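Local coordinates for hypothetical protein (Legionella pneumophila subsp. pneumophila, PDB 4G2A) that is of unknown function but may bind a nutrient, and carries a YARHG domain, at residues 42-53 / 136-147. Numbering follows the deposited sequence.
Sequences GSWHYNCNFTFK and TVNIHHDYSTGA
From Trp44 paired with Thr145 to Phe52 paired with Val137, strands 43-53 and 136-146 form an antiparallel beta ladder, their axes 4.7 Å apart at closest approach and their directions 157° apart. Each of the five hydrogen-bonded pairs closes with two backbone bonds, and no bulge interrupts the register. On its other edge strand 43-54 pairs with strand 21-33, as in Asn47 with Arg29, placing the ladder inside the beta-rich part of the chain. Such a ladder sorts its residues by face, and here the two faces differ sharply in character. Trp44, Tyr46, Cys48, Phe50 and Phe52 join Ile139, His141 and Tyr143 on a buried face, which Tyr159 of strand 155-160 and Pro13 of strand 10-15 help to cover. There the Tyr46 and Tyr143 rings lie almost parallel, 11° apart, but slide past each other, and Tyr46 CB sits over the Tyr143 face, 3.9 Å from its centroid. Tyr143 reaches across because chi1 of 56° sets its CG between its own backbone N and carbonyl carbon. Phe50 makes a T-shaped contact, its CE2 edge resting over one face of His141, whose ring also meets Phe95 edge-to-face. Further along, Ile139 CG1 touches Phe52 CE2 at 3.5 Å.

The other face, partly exposed, is polar. Asn47 OD1 lies over one face of the His45 ring, while His45 NE2 donates in its ring plane to Asp142 OD1 at 2.7 Å, meeting the oxygen from above the carboxylate plane. Asn49 and Asn138 grip each other by two reciprocal amide bonds: Asn49 ND2 to Asn138 OD1 at 2.8 Å, nearly straight, and Asn138 ND2 back to Asn49 OD1 at 3.0 Å.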
loop_
_atom_site.group_PDB
_atom_site.type_symbol
_atom_site.label_atom_id
_atom_site.label_comp_id
_atom_site.label_asym_id
_atom_site.label_seq_id
_atom_site.Cartn_x
_atom_site.Cartn_y
_atom_site.Cartn_z
ATOM N N GLY A 42 9.047 -4.553 -3.440
ATOM C CA GLY A 42 7.680 -4.934 -3.119
ATOM C C GLY A 42 6.686 -4.449 -4.154
ATOM O O GLY A 42 6.937 -3.490 -4.902
ATOM N N SER A 43 5.548 -5.137 -4.217
ATOM C CA SER A 43 4.493 -4.810 -5.156
ATOM C C SER A 43 3.123 -5.072 -4.540
ATOM O O SER A 43 3.000 -5.789 -3.548
ATOM C CB SER A 43 4.651 -5.618 -6.445
ATOM O OG SER A 43 4.840 -7.004 -6.193
ATOM N N TRP A 44 2.110 -4.415 -5.118
ATOM C CA TRP A 44 0.703 -4.594 -4.819
ATOM C C TRP A 44 -0.005 -5.015 -6.101
ATOM O O TRP A 44 0.209 -4.409 -7.159
ATOM C CB TRP A 44 0.077 -3.320 -4.238
ATOM C CG TRP A 44 0.602 -2.950 -2.887
ATOM C CD1 TRP A 44 1.498 -1.967 -2.601
ATOM C CD2 TRP A 44 0.240 -3.543 -1.631
ATOM N NE1 TRP A 44 1.742 -1.926 -1.254
ATOM C CE2 TRP A 44 0.972 -2.875 -0.628
ATOM C CE3 TRP A 44 -0.668 -4.547 -1.249
ATOM C CZ2 TRP A 44 0.828 -3.173 0.732
ATOM C CZ3 TRP A 44 -0.777 -4.878 0.099
ATOM C CH2 TRP A 44 -0.055 -4.177 1.074
ATOM N N HIS A 45 -0.833 -6.063 -6.001
ATOM C CA HIS A 45 -1.634 -6.596 -7.100
ATOM C C HIS A 45 -3.097 -6.304 -6.821
ATOM O O HIS A 45 -3.640 -6.730 -5.809
ATOM C CB HIS A 45 -1.374 -8.099 -7.282
ATOM C CG HIS A 45 -2.095 -8.710 -8.443
ATOM N ND1 HIS A 45 -2.457 -10.044 -8.436
ATOM C CD2 HIS A 45 -2.517 -8.150 -9.601
ATOM C CE1 HIS A 45 -3.071 -10.253 -9.588
ATOM N NE2 HIS A 45 -3.131 -9.141 -10.319
ATOM N N TYR A 46 -3.720 -5.554 -7.718
ATOM C CA TYR A 46 -5.105 -5.115 -7.613
ATOM C C TYR A 46 -6.019 -5.918 -8.509
ATOM O O TYR A 46 -5.795 -5.966 -9.722
ATOM C CB TYR A 46 -5.228 -3.625 -8.000
ATOM C CG TYR A 46 -4.401 -2.661 -7.179
ATOM C CD1 TYR A 46 -3.016 -2.587 -7.337
ATOM C CD2 TYR A 46 -5.010 -1.718 -6.360
ATOM C CE1 TYR A 46 -2.253 -1.668 -6.615
ATOM C CE2 TYR A 46 -4.261 -0.789 -5.644
ATOM C CZ TYR A 46 -2.881 -0.770 -5.769
ATOM O OH TYR A 46 -2.155 0.146 -5.045
ATOM N N ASN A 47 -7.044 -6.564 -7.916
ATOM C CA ASN A 47 -8.098 -7.240 -8.670
ATOM C C ASN A 47 -9.375 -6.506 -8.289
ATOM O O ASN A 47 -9.801 -6.564 -7.132
ATOM C CB ASN A 47 -8.158 -8.727 -8.398
ATOM C CG ASN A 47 -6.974 -9.493 -8.900
ATOM O OD1 ASN A 47 -6.021 -9.748 -8.163
ATOM N ND2 ASN A 47 -7.066 -9.994 -10.119
ATOM N N CYS A 48 -9.908 -5.707 -9.211
ATOM C CA CYS A 48 -11.060 -4.865 -8.913
ATOM C C CYS A 48 -12.234 -5.197 -9.789
ATOM O O CYS A 48 -12.109 -5.199 -10.999
ATOM C CB CYS A 48 -10.702 -3.387 -9.041
ATOM S SG CYS A 48 -9.128 -2.919 -8.281
ATOM N N ASN A 49 -13.393 -5.382 -9.177
ATOM C CA ASN A 49 -14.620 -5.602 -9.895
ATOM C C ASN A 49 -15.541 -4.450 -9.589
ATOM O O ASN A 49 -15.484 -3.905 -8.491
ATOM C CB ASN A 49 -15.264 -6.970 -9.582
ATOM C CG ASN A 49 -16.164 -7.391 -10.721
ATOM O OD1 ASN A 49 -15.704 -7.936 -11.726
ATOM N ND2 ASN A 49 -17.451 -7.065 -10.640
ATOM N N PHE A 50 -16.342 -4.040 -10.582
ATOM C CA PHE A 50 -17.270 -2.918 -10.486
ATOM C C PHE A 50 -18.546 -3.266 -11.197
ATOM O O PHE A 50 -18.519 -3.874 -12.274
ATOM C CB PHE A 50 -16.685 -1.627 -11.105
ATOM C CG PHE A 50 -15.243 -1.335 -10.788
ATOM C CD1 PHE A 50 -14.894 -0.643 -9.631
ATOM C CD2 PHE A 50 -14.227 -1.771 -11.630
ATOM C CE1 PHE A 50 -13.543 -0.418 -9.306
ATOM C CE2 PHE A 50 -12.886 -1.543 -11.308
ATOM C CZ PHE A 50 -12.555 -0.856 -10.150
ATOM N N THR A 51 -19.664 -2.861 -10.614
ATOM C CA THR A 51 -20.979 -3.097 -11.194
ATOM C C THR A 51 -21.570 -1.727 -11.445
ATOM O O THR A 51 -21.623 -0.906 -10.531
ATOM C CB THR A 51 -21.828 -3.994 -10.260
ATOM O OG1 THR A 51 -21.083 -5.150 -9.880
ATOM C CG2 THR A 51 -23.112 -4.427 -10.875
ATOM N N PHE A 52 -21.950 -1.463 -12.679
ATOM C CA PHE A 52 -22.541 -0.192 -13.103
ATOM C C PHE A 52 -23.933 -0.419 -13.604
ATOM O O PHE A 52 -24.166 -1.426 -14.273
ATOM C CB PHE A 52 -21.711 0.454 -14.222
ATOM C CG PHE A 52 -20.333 0.910 -13.814
ATOM C CD1 PHE A 52 -20.134 2.175 -13.279
ATOM C CD2 PHE A 52 -19.230 0.091 -14.002
ATOM C CE1 PHE A 52 -18.861 2.600 -12.917
ATOM C CE2 PHE A 52 -17.956 0.515 -13.645
ATOM C CZ PHE A 52 -17.772 1.772 -13.117
ATOM N N LYS A 53 -24.858 0.507 -13.326
ATOM C CA LYS A 53 -26.211 0.378 -13.841
ATOM C C LYS A 53 -26.638 1.612 -14.671
ATOM O O LYS A 53 -26.521 2.755 -14.216
ATOM C CB LYS A 53 -27.245 0.103 -12.730
ATOM C CG LYS A 53 -28.583 -0.361 -13.321
ATOM C CD LYS A 53 -29.695 -0.538 -12.306
ATOM C CE LYS A 53 -31.076 -0.607 -12.946
ATOM N NZ LYS A 53 -31.658 0.753 -13.178
ATOM N N THR A 136 -27.073 -3.504 -16.646
ATOM C CA THR A 136 -25.916 -3.547 -15.761
ATOM C C THR A 136 -24.686 -3.974 -16.598
ATOM O O THR A 136 -24.778 -4.870 -17.442
ATOM C CB THR A 136 -26.207 -4.514 -14.578
ATOM O OG1 THR A 136 -27.288 -4.011 -13.790
ATOM C CG2 THR A 136 -25.015 -4.728 -13.678
ATOM N N VAL A 137 -23.557 -3.336 -16.372
ATOM C CA VAL A 137 -22.320 -3.690 -17.070
ATOM C C VAL A 137 -21.282 -3.997 -16.008
ATOM O O VAL A 137 -21.159 -3.264 -15.027
ATOM C CB VAL A 137 -21.860 -2.607 -18.100
ATOM C CG1 VAL A 137 -20.416 -2.801 -18.543
ATOM C CG2 VAL A 137 -22.787 -2.600 -19.313
ATOM N N ASN A 138 -20.587 -5.124 -16.180
ATOM C CA ASN A 138 -19.511 -5.537 -15.287
ATOM C C ASN A 138 -18.168 -5.011 -15.814
ATOM O O ASN A 138 -17.856 -5.189 -16.998
ATOM C CB ASN A 138 -19.470 -7.051 -15.157
ATOM C CG ASN A 138 -18.681 -7.481 -13.948
ATOM O OD1 ASN A 138 -19.180 -7.452 -12.829
ATOM N ND2 ASN A 138 -17.419 -7.835 -14.135
ATOM N N ILE A 139 -17.403 -4.326 -14.944
ATOM C CA ILE A 139 -16.072 -3.820 -15.266
ATOM C C ILE A 139 -15.107 -4.508 -14.330
ATOM O O ILE A 139 -15.367 -4.579 -13.137
ATOM C CB ILE A 139 -15.937 -2.245 -15.241
ATOM C CG1 ILE A 139 -16.905 -1.538 -16.262
ATOM C CG2 ILE A 139 -14.466 -1.784 -15.453
ATOM C CD1 ILE A 139 -16.743 -1.890 -17.774
ATOM N N HIS A 140 -14.017 -5.053 -14.879
ATOM C CA HIS A 140 -12.957 -5.696 -14.107
ATOM C C HIS A 140 -11.592 -5.125 -14.486
ATOM O O HIS A 140 -11.292 -4.958 -15.664
ATOM C CB HIS A 140 -12.960 -7.227 -14.257
ATOM C CG HIS A 140 -11.972 -7.897 -13.348
ATOM N ND1 HIS A 140 -10.722 -8.265 -13.793
ATOM C CD2 HIS A 140 -12.068 -8.182 -12.032
ATOM C CE1 HIS A 140 -10.108 -8.792 -12.745
ATOM N NE2 HIS A 140 -10.874 -8.756 -11.662
ATOM N N HIS A 141 -10.789 -4.821 -13.462
ATOM C CA HIS A 141 -9.429 -4.316 -13.536
ATOM C C HIS A 141 -8.468 -5.321 -12.925
ATOM O O HIS A 141 -8.782 -5.983 -11.928
ATOM C CB HIS A 141 -9.292 -2.981 -12.795
ATOM C CG HIS A 141 -9.899 -1.808 -13.481
ATOM N ND1 HIS A 141 -9.953 -0.566 -12.865
ATOM C CD2 HIS A 141 -10.484 -1.713 -14.697
ATOM C CE1 HIS A 141 -10.551 0.238 -13.725
ATOM N NE2 HIS A 141 -10.890 -0.410 -14.842
ATOM N N ASP A 142 -7.295 -5.429 -13.530
ATOM C CA ASP A 142 -6.201 -6.279 -13.073
ATOM C C ASP A 142 -4.936 -5.535 -13.455
ATOM O O ASP A 142 -4.755 -5.199 -14.623
ATOM C CB ASP A 142 -6.281 -7.703 -13.678
ATOM C CG ASP A 142 -5.145 -8.662 -13.354
ATOM O OD1 ASP A 142 -4.226 -8.271 -12.604
ATOM O OD2 ASP A 142 -5.153 -9.792 -13.889
ATOM N N TYR A 143 -4.128 -5.184 -12.457
ATOM C CA TYR A 143 -2.881 -4.455 -12.639
ATOM C C TYR A 143 -2.046 -4.553 -11.357
ATOM O O TYR A 143 -2.525 -5.044 -10.334
ATOM C CB TYR A 143 -3.137 -2.979 -13.036
ATOM C CG TYR A 143 -4.007 -2.219 -12.056
ATOM C CD1 TYR A 143 -5.397 -2.268 -12.142
ATOM C CD2 TYR A 143 -3.444 -1.399 -11.085
ATOM C CE1 TYR A 143 -6.201 -1.563 -11.250
ATOM C CE2 TYR A 143 -4.237 -0.672 -10.205
ATOM C CZ TYR A 143 -5.615 -0.769 -10.282
ATOM O OH TYR A 143 -6.396 -0.061 -9.414
ATOM N N SER A 144 -0.805 -4.064 -11.431
ATOM C CA SER A 144 0.137 -4.019 -10.313
ATOM C C SER A 144 0.738 -2.646 -10.197
ATOM O O SER A 144 0.711 -1.878 -11.147
ATOM C CB SER A 144 1.253 -5.045 -10.511
ATOM O OG SER A 144 0.707 -6.350 -10.464
ATOM N N THR A 145 1.303 -2.350 -9.040
ATOM C CA THR A 145 2.041 -1.113 -8.754
ATOM C C THR A 145 3.241 -1.520 -7.924
ATOM O O THR A 145 3.307 -2.672 -7.480
ATOM C CB THR A 145 1.162 -0.064 -8.006
ATOM O OG1 THR A 145 0.900 -0.521 -6.681
ATOM C CG2 THR A 145 -0.140 0.274 -8.724
ATOM N N GLY A 146 4.136 -0.577 -7.676
ATOM C CA GLY A 146 5.239 -0.753 -6.745
ATOM C C GLY A 146 4.709 -0.498 -5.343
ATOM O O GLY A 146 3.538 -0.114 -5.165
ATOM N N ALA A 147 5.537 -0.749 -4.324
ATOM C CA ALA A 147 5.064 -0.538 -2.969
ATOM C C ALA A 147 5.715 0.705 -2.384
ATOM O O ALA A 147 6.894 0.694 -2.015
ATOM C CB ALA A 147 5.317 -1.765 -2.112
HETATM O O HOH W 1 8.397 -1.424 -4.651
#